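Exocyst complex component EXO70 (Saccharomyces cerevisiae, PDB 2B1E) helps tether secretory vesicles to sites of exocytosis as a subunit of the exocyst complex and plays a role in assembling that complex. Local coordinates at residues Lys31-Val36 against Arg87-Ser92; Val36-Tyr41 against Leu123-Asp128. One frame throughout, in Å; residues are numbered along the deposited sequence.

Contact 1 (Lys31-Val36 against Arg87-Ser92); sequences KGINQV and RVYFIS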
ATOM      1  N   LYS A  31      21.445  -9.555  58.746  1.00 16.74           N
ATOM      2  CA  LYS A  31      21.562 -10.845  58.067  1.00 15.77           C
ATOM      3  C   LYS A  31      21.211 -10.767  56.583  1.00 17.85           C
ATOM      4  O   LYS A  31      21.568 -11.655  55.810  1.00 15.62           O
ATOM      5  CB  LYS A  31      20.667 -11.883  58.741  1.00 17.92           C
ATOM      6  CG  LYS A  31      20.905 -12.051  60.232  1.00 20.75           C
ATOM      7  CD  LYS A  31      19.743 -12.782  60.889  1.00 22.27           C
ATOM      8  CE  LYS A  31      19.901 -12.839  62.408  1.00 24.12           C
ATOM      9  NZ  LYS A  31      18.827 -13.652  63.056  1.00 25.80           N
ATOM     10  N   GLY A  32      20.499  -9.719  56.181  1.00 16.40           N
ATOM     11  CA  GLY A  32      20.157  -9.589  54.776  1.00 17.18           C
ATOM     12  C   GLY A  32      18.765 -10.066  54.425  1.00 16.37           C
ATOM     13  O   GLY A  32      18.201 -10.923  55.100  1.00 17.30           O
ATOM     14  N   ILE A  33      18.217  -9.518  53.346  1.00 15.77           N
ATOM     15  CA  ILE A  33      16.877  -9.862  52.892  1.00 14.54           C
ATOM     16  C   ILE A  33      16.618 -11.352  52.652  1.00 15.69           C
ATOM     17  O   ILE A  33      15.583 -11.872  53.069  1.00 12.89           O
ATOM     18  CB  ILE A  33      16.519  -9.077  51.592  1.00 15.90           C
ATOM     19  CG1 ILE A  33      16.521  -7.572  51.887  1.00 14.34           C
ATOM     20  CG2 ILE A  33      15.143  -9.517  51.068  1.00 12.61           C
ATOM     21  CD1 ILE A  33      16.440  -6.688  50.662  1.00 16.45           C
ATOM     22  N   ASN A  34      17.538 -12.049  51.983  1.00 14.28           N
ATOM     23  CA  ASN A  34      17.309 -13.469  51.715  1.00 14.27           C
ATOM     24  C   ASN A  34      17.301 -14.347  52.966  1.00 13.65           C
ATOM     25  O   ASN A  34      16.527 -15.294  53.054  1.00 14.48           O
ATOM     26  CB  ASN A  34      18.350 -14.014  50.724  1.00 14.95           C
ATOM     27  CG  ASN A  34      18.160 -13.474  49.314  1.00 16.08           C
ATOM     28  OD1 ASN A  34      17.030 -13.327  48.825  1.00 11.04           O
ATOM     29  ND2 ASN A  34      19.270 -13.201  48.642  1.00 15.14           N
ATOM     30  N   GLN A  35      18.166 -14.054  53.930  1.00 14.98           N
ATOM     31  CA  GLN A  35      18.208 -14.867  55.148  1.00 15.26           C
ATOM     32  C   GLN A  35      17.007 -14.602  56.048  1.00 16.15           C
ATOM     33  O   GLN A  35      16.425 -15.521  56.630  1.00 13.91           O
ATOM     34  CB  GLN A  35      19.487 -14.595  55.927  1.00 19.85           C
ATOM     35  CG  GLN A  35      19.764 -15.649  56.983  1.00 24.01           C
ATOM     36  CD  GLN A  35      20.980 -15.330  57.807  1.00 28.94           C
ATOM     37  OE1 GLN A  35      22.062 -15.081  57.269  1.00 31.91           O
ATOM     38  NE2 GLN A  35      20.817 -15.340  59.126  1.00 31.83           N
ATOM     39  N   VAL A  36      16.629 -13.333  56.137  1.00 12.84           N
ATOM     40  CA  VAL A  36      15.508 -12.916  56.962  1.00 13.77           C
ATOM     41  C   VAL A  36      14.167 -13.286  56.354  1.00 11.50           C
ATOM     42  O   VAL A  36      13.256 -13.716  57.063  1.00 12.78           O
ATOM     43  CB  VAL A  36      15.527 -11.382  57.170  1.00 13.03           C
ATOM     44  CG1 VAL A  36      14.355 -10.955  58.051  1.00 13.01           C
ATOM     45  CG2 VAL A  36      16.849 -10.963  57.782  1.00 13.32           C
ATOM     46  N   ARG A  87      15.950  -1.244  47.705  1.00 11.75           N
ATOM     47  CA  ARG A  87      16.059  -0.734  46.349  1.00 11.75           C
ATOM     48  C   ARG A  87      17.085  -1.529  45.555  1.00 11.05           C
ATOM     49  O   ARG A  87      16.850  -1.856  44.400  1.00 10.21           O
ATOM     50  CB  ARG A  87      16.452   0.742  46.355  1.00 11.97           C
ATOM     51  CG  ARG A  87      15.375   1.652  46.900  1.00 15.69           C
ATOM     52  CD  ARG A  87      15.754   3.123  46.761  1.00 17.21           C
ATOM     53  NE  ARG A  87      14.951   3.913  47.682  1.00 20.46           N
ATOM     54  CZ  ARG A  87      15.354   4.287  48.892  1.00 22.29           C
ATOM     55  NH1 ARG A  87      16.565   3.959  49.326  1.00 23.05           N
ATOM     56  NH2 ARG A  87      14.527   4.959  49.682  1.00 26.14           N
ATOM     57  N   VAL A  88      18.231  -1.813  46.171  1.00 11.58           N
ATOM     58  CA  VAL A  88      19.278  -2.598  45.511  1.00 13.17           C
ATOM     59  C   VAL A  88      18.702  -3.956  45.097  1.00 12.12           C
ATOM     60  O   VAL A  88      18.896  -4.435  43.973  1.00 12.68           O
ATOM     61  CB  VAL A  88      20.486  -2.854  46.474  1.00 11.08           C
ATOM     62  CG1 VAL A  88      21.457  -3.849  45.839  1.00 10.94           C
ATOM     63  CG2 VAL A  88      21.198  -1.548  46.771  1.00 11.22           C
ATOM     64  N   TYR A  89      17.987  -4.569  46.025  1.00 12.78           N
ATOM     65  CA  TYR A  89      17.372  -5.874  45.807  1.00 13.12           C
ATOM     66  C   TYR A  89      16.334  -5.811  44.681  1.00 13.08           C
ATOM     67  O   TYR A  89      16.236  -6.725  43.857  1.00  9.53           O
ATOM     68  CB  TYR A  89      16.698  -6.335  47.102  1.00 11.79           C
ATOM     69  CG  TYR A  89      16.376  -7.810  47.153  1.00 12.52           C
ATOM     70  CD1 TYR A  89      17.352  -8.742  47.491  1.00 11.19           C
ATOM     71  CD2 TYR A  89      15.084  -8.268  46.900  1.00 11.01           C
ATOM     72  CE1 TYR A  89      17.051 -10.099  47.586  1.00 12.91           C
ATOM     73  CE2 TYR A  89      14.770  -9.609  46.991  1.00 12.54           C
ATOM     74  CZ  TYR A  89      15.760 -10.523  47.338  1.00 14.02           C
ATOM     75  OH  TYR A  89      15.442 -11.847  47.468  1.00 12.26           O
ATOM     76  N   PHE A  90      15.548  -4.738  44.680  1.00 12.59           N
ATOM     77  CA  PHE A  90      14.511  -4.503  43.675  1.00 13.75           C
ATOM     78  C   PHE A  90      15.149  -4.414  42.281  1.00 12.11           C
ATOM     79  O   PHE A  90      14.734  -5.095  41.335  1.00 12.62           O
ATOM     80  CB  PHE A  90      13.795  -3.185  44.009  1.00 10.67           C
ATOM     81  CG  PHE A  90      12.595  -2.875  43.135  1.00 10.67           C
ATOM     82  CD1 PHE A  90      11.391  -3.566  43.290  1.00  9.71           C
ATOM     83  CD2 PHE A  90      12.649  -1.831  42.208  1.00 13.25           C
ATOM     84  CE1 PHE A  90      10.255  -3.212  42.539  1.00 11.59           C
ATOM     85  CE2 PHE A  90      11.523  -1.471  41.452  1.00  9.89           C
ATOM     86  CZ  PHE A  90      10.325  -2.165  41.621  1.00 11.68           C
ATOM     87  N   ILE A  91      16.158  -3.564  42.173  1.00 11.51           N
ATOM     88  CA  ILE A  91      16.875  -3.342  40.921  1.00 12.11           C
ATOM     89  C   ILE A  91      17.570  -4.627  40.456  1.00 13.19           C
ATOM     90  O   ILE A  91      17.646  -4.921  39.261  1.00  9.97           O
ATOM     91  CB  ILE A  91      17.922  -2.215  41.110  1.00 11.87           C
ATOM     92  CG1 ILE A  91      17.203  -0.872  41.332  1.00 12.73           C
ATOM     93  CG2 ILE A  91      18.816  -2.123  39.900  1.00 13.43           C
ATOM     94  CD1 ILE A  91      18.133   0.275  41.749  1.00 14.00           C
ATOM     95  N   SER A  92      18.074  -5.397  41.405  1.00 11.85           N
ATOM     96  CA  SER A  92      18.744  -6.632  41.055  1.00 14.17           C
ATOM     97  C   SER A  92      17.779  -7.620  40.388  1.00 15.04           C
ATOM     98  O   SER A  92      18.101  -8.215  39.361  1.00 13.22           O
ATOM     99  CB  SER A  92      19.360  -7.260  42.306  1.00 13.30           C
ATOM    100  OG  SER A  92      19.964  -8.485  41.978  1.00 16.28           O
TER
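Y89 meets the short helix 33-36 in two ways at once, an apolar face against I33 and a polar tip against N34. The methyl CG2 of I33 sits over the centre of the Y89 ring, 4.0 Å from the centroid and close to the ring normal, a clear CH-pi contact. The other branch of I33 reaches back toward the root of the same side chain, where its CD1 lies 3.6 Å from Y89 CB. At the far end, Y89 OH donates a hydrogen bond of 2.6 Å to N34 OD1. The C=O...donor angle is 147°, the hydroxyl lies somewhat out of the carbonyl plane, and the amide is turned steeply against the ring.

Torsions set up this double use. In Y89, CG stands opposite the backbone N (chi1 -163°), which sends the ring out from helix 66-94 to the neighbouring turn. G32 starts that turn: its positive phi ends the preceding run of helix, it occupies the N-cap position of helix 33-36, and its O accepts a bond from V36 N. Further out, I33 also packs on Y41 of helix 38-56 and on Q85 and L86 of helix 66-94. A leucine in place of Y89 would probably leave N34 OD1 without its phenolic donor and I33 CG2 without an aromatic face to lie on. The hydroxyl bond and the methyl-ring contact probably restrain the ring at different points, so a partly exposed tyrosine links the short helix 33-36 to a long helix through mixed chemistry.

Contact 2 (Val36-Tyr41 against Leu123-Asp128); sequences VGLKQY and LSWILD
In the all-helical rod of EXO70, the first turn of helix 38-56 packs against helix 117-132, and W125 bridges the two with its indole lying against K39 and L38. The aliphatic part of the lysine does the touching: K39 CG stands over one face of the six-membered ring, 3.6 Å from its centroid and 10° off the normal, a CH-pi contact. K39 CB comes within 3.8 Å of W125 CZ2, and K39 CD continues across the ring to lie 3.9 Å from W125 CZ3. The lysine chain lies nearly perpendicular to the tryptophan side chain; bends at chi3 (-63°) and chi4 then lead the amino end away from helix 117-132.

This is helix-to-helix packing near the N-terminal end of the rod, and G37 begins one side of it. With positive phi it breaks from helix 33-36, then takes the N-cap position of helix 38-56, its O bonded to Y41 N at 2.8 Å.

On the inner side, L38 and W125 run antiparallel to each other, bringing L38 CG to 3.8 Å from W125 CD1. L38 CD2 also reaches I126 CG1, at 4.2 Å, where the contact turns toward the buried core that I126 shares with F90 of helix 66-94. The indole N-H has a partner too: W125 NE1 is hydrogen-bonded to T42 OG1, one turn along from L38, and T42 OG1 is also bonded to K39 O.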
ATOM      1  N   VAL A  36      16.629 -13.333  56.137  1.00 12.84           N
ATOM      2  CA  VAL A  36      15.508 -12.916  56.962  1.00 13.77           C
ATOM      3  C   VAL A  36      14.167 -13.286  56.354  1.00 11.50           C
ATOM      4  O   VAL A  36      13.256 -13.716  57.063  1.00 12.78           O
ATOM      5  CB  VAL A  36      15.527 -11.382  57.170  1.00 13.03           C
ATOM      6  CG1 VAL A  36      14.355 -10.955  58.051  1.00 13.01           C
ATOM      7  CG2 VAL A  36      16.849 -10.963  57.782  1.00 13.32           C
ATOM      8  N   GLY A  37      14.064 -13.128  55.036  1.00  9.96           N
ATOM      9  CA  GLY A  37      12.819 -13.378  54.326  1.00  9.95           C
ATOM     10  C   GLY A  37      12.319 -11.969  54.008  1.00 10.78           C
ATOM     11  O   GLY A  37      12.216 -11.135  54.914  1.00  7.78           O
ATOM     12  N   LEU A  38      12.034 -11.684  52.744  1.00 10.79           N
ATOM     13  CA  LEU A  38      11.598 -10.337  52.347  1.00 11.72           C
ATOM     14  C   LEU A  38      10.430  -9.743  53.141  1.00 13.41           C
ATOM     15  O   LEU A  38      10.512  -8.609  53.622  1.00 12.57           O
ATOM     16  CB  LEU A  38      11.271 -10.307  50.848  1.00 12.61           C
ATOM     17  CG  LEU A  38      10.744  -8.982  50.274  1.00 12.94           C
ATOM     18  CD1 LEU A  38      11.759  -7.890  50.504  1.00 11.76           C
ATOM     19  CD2 LEU A  38      10.464  -9.135  48.778  1.00 12.05           C
ATOM     20  N   LYS A  39       9.341 -10.491  53.281  1.00 11.04           N
ATOM     21  CA  LYS A  39       8.197  -9.973  54.024  1.00 14.04           C
ATOM     22  C   LYS A  39       8.573  -9.695  55.486  1.00 14.90           C
ATOM     23  O   LYS A  39       8.201  -8.656  56.043  1.00 10.80           O
ATOM     24  CB  LYS A  39       7.029 -10.958  53.937  1.00 15.58           C
ATOM     25  CG  LYS A  39       6.527 -11.180  52.506  1.00 19.33           C
ATOM     26  CD  LYS A  39       5.287 -12.068  52.467  1.00 23.09           C
ATOM     27  CE  LYS A  39       5.562 -13.479  52.980  1.00 25.32           C
ATOM     28  NZ  LYS A  39       6.396 -14.313  52.055  1.00 24.30           N
ATOM     29  N   GLN A  40       9.337 -10.607  56.090  1.00 12.34           N
ATOM     30  CA  GLN A  40       9.775 -10.461  57.484  1.00 12.45           C
ATOM     31  C   GLN A  40      10.698  -9.255  57.623  1.00 10.85           C
ATOM     32  O   GLN A  40      10.673  -8.540  58.637  1.00  5.87           O
ATOM     33  CB  GLN A  40      10.538 -11.711  57.954  1.00 14.61           C
ATOM     34  CG  GLN A  40       9.705 -12.974  58.108  1.00 19.58           C
ATOM     35  CD  GLN A  40       9.109 -13.451  56.802  1.00 22.72           C
ATOM     36  OE1 GLN A  40       9.787 -13.500  55.771  1.00 23.47           O
ATOM     37  NE2 GLN A  40       7.827 -13.812  56.836  1.00 27.16           N
ATOM     38  N   TYR A  41      11.523  -9.053  56.600  1.00  9.85           N
ATOM     39  CA  TYR A  41      12.468  -7.945  56.565  1.00 10.17           C
ATOM     40  C   TYR A  41      11.703  -6.616  56.557  1.00  8.81           C
ATOM     41  O   TYR A  41      11.967  -5.746  57.384  1.00 10.12           O
ATOM     42  CB  TYR A  41      13.376  -8.064  55.324  1.00 10.10           C
ATOM     43  CG  TYR A  41      14.526  -7.069  55.261  1.00 11.71           C
ATOM     44  CD1 TYR A  41      15.817  -7.423  55.676  1.00 10.85           C
ATOM     45  CD2 TYR A  41      14.327  -5.780  54.769  1.00 11.16           C
ATOM     46  CE1 TYR A  41      16.877  -6.516  55.594  1.00 11.57           C
ATOM     47  CE2 TYR A  41      15.371  -4.868  54.686  1.00 10.43           C
ATOM     48  CZ  TYR A  41      16.642  -5.238  55.098  1.00 12.95           C
ATOM     49  OH  TYR A  41      17.665  -4.320  55.018  1.00 11.58           O
ATOM     50  N   LEU A 123       8.813  -8.171  43.624  1.00  9.44           N
ATOM     51  CA  LEU A 123       8.757  -6.852  43.016  1.00 11.43           C
ATOM     52  C   LEU A 123       7.519  -6.114  43.525  1.00 13.40           C
ATOM     53  O   LEU A 123       7.606  -4.958  43.954  1.00 12.68           O
ATOM     54  CB  LEU A 123       8.727  -6.975  41.488  1.00  9.67           C
ATOM     55  CG  LEU A 123      10.044  -7.430  40.843  1.00 11.46           C
ATOM     56  CD1 LEU A 123       9.808  -7.848  39.401  1.00  9.75           C
ATOM     57  CD2 LEU A 123      11.086  -6.302  40.937  1.00 11.45           C
ATOM     58  N   SER A 124       6.376  -6.794  43.505  1.00 13.13           N
ATOM     59  CA  SER A 124       5.128  -6.196  43.966  1.00 13.52           C
ATOM     60  C   SER A 124       5.175  -5.825  45.433  1.00 13.02           C
ATOM     61  O   SER A 124       4.653  -4.779  45.826  1.00 11.98           O
ATOM     62  CB  SER A 124       3.947  -7.144  43.723  1.00 13.92           C
ATOM     63  OG  SER A 124       3.707  -7.300  42.337  1.00 14.78           O
ATOM     64  N   TRP A 125       5.788  -6.686  46.247  1.00 10.59           N
ATOM     65  CA  TRP A 125       5.893  -6.427  47.671  1.00 10.17           C
ATOM     66  C   TRP A 125       6.705  -5.166  47.939  1.00  9.97           C
ATOM     67  O   TRP A 125       6.385  -4.404  48.841  1.00  9.32           O
ATOM     68  CB  TRP A 125       6.543  -7.616  48.393  1.00 11.02           C
ATOM     69  CG  TRP A 125       6.507  -7.508  49.899  1.00 12.97           C
ATOM     70  CD1 TRP A 125       7.478  -6.997  50.714  1.00 13.83           C
ATOM     71  CD2 TRP A 125       5.434  -7.908  50.758  1.00 13.81           C
ATOM     72  NE1 TRP A 125       7.075  -7.053  52.028  1.00 15.68           N
ATOM     73  CE2 TRP A 125       5.824  -7.607  52.084  1.00 15.56           C
ATOM     74  CE3 TRP A 125       4.178  -8.486  50.537  1.00 13.77           C
ATOM     75  CZ2 TRP A 125       5.001  -7.867  53.189  1.00 15.22           C
ATOM     76  CZ3 TRP A 125       3.354  -8.746  51.640  1.00 16.34           C
ATOM     77  CH2 TRP A 125       3.774  -8.433  52.947  1.00 14.46           C
ATOM     78  N   ILE A 126       7.757  -4.955  47.154  1.00  8.87           N
ATOM     79  CA  ILE A 126       8.612  -3.797  47.339  1.00  9.09           C
ATOM     80  C   ILE A 126       7.921  -2.528  46.845  1.00  9.32           C
ATOM     81  O   ILE A 126       8.031  -1.472  47.473  1.00 10.66           O
ATOM     82  CB  ILE A 126       9.992  -4.024  46.661  1.00  9.90           C
ATOM     83  CG1 ILE A 126      10.745  -5.129  47.415  1.00  8.04           C
ATOM     84  CG2 ILE A 126      10.833  -2.728  46.688  1.00  5.23           C
ATOM     85  CD1 ILE A 126      12.034  -5.582  46.735  1.00 10.90           C
ATOM     86  N   LEU A 127       7.192  -2.631  45.738  1.00  9.93           N
ATOM     87  CA  LEU A 127       6.447  -1.483  45.225  1.00  9.20           C
ATOM     88  C   LEU A 127       5.437  -1.048  46.272  1.00 10.29           C
ATOM     89  O   LEU A 127       5.294   0.143  46.556  1.00  9.76           O
ATOM     90  CB  LEU A 127       5.701  -1.846  43.943  1.00 10.98           C
ATOM     91  CG  LEU A 127       6.585  -1.867  42.703  1.00 12.28           C
ATOM     92  CD1 LEU A 127       5.883  -2.633  41.607  1.00 12.87           C
ATOM     93  CD2 LEU A 127       6.917  -0.431  42.276  1.00 10.60           C
ATOM     94  N   ASP A 128       4.724  -2.022  46.835  1.00 10.95           N
ATOM     95  CA  ASP A 128       3.736  -1.731  47.865  1.00 14.07           C
ATOM     96  C   ASP A 128       4.398  -1.137  49.097  1.00 12.77           C
ATOM     97  O   ASP A 128       3.870  -0.212  49.716  1.00 13.52           O
ATOM     98  CB  ASP A 128       2.963  -2.991  48.253  1.00 14.35           C
ATOM     99  CG  ASP A 128       1.874  -3.341  47.245  1.00 19.91           C
ATOM    100  OD1 ASP A 128       1.150  -2.423  46.796  1.00 21.88           O
ATOM    101  OD2 ASP A 128       1.731  -4.533  46.916  1.00 21.06           O
TER

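How the contacts relate
From the N terminus, the chain leaves helix 15-30, makes the short helix 33-36 and enters helix 38-56. Contact 1 closes a loop when helix 66-94 returns to residues 31-36; contact 2 closes a longer one when helix 117-132 reaches residues 36-41. Their segments alternate along the sequence, so the loops cross instead of nesting, and V36 belongs to both. With centres about 9 Å apart, the contacts also touch: I33 CG2 lies 3.8 Å from L38 CD1, while F90 CE1 meets L123 O at 3.5 Å. Together they tie the break between helices 15-30 and 38-56 to two later helices, 66-94 and 117-132.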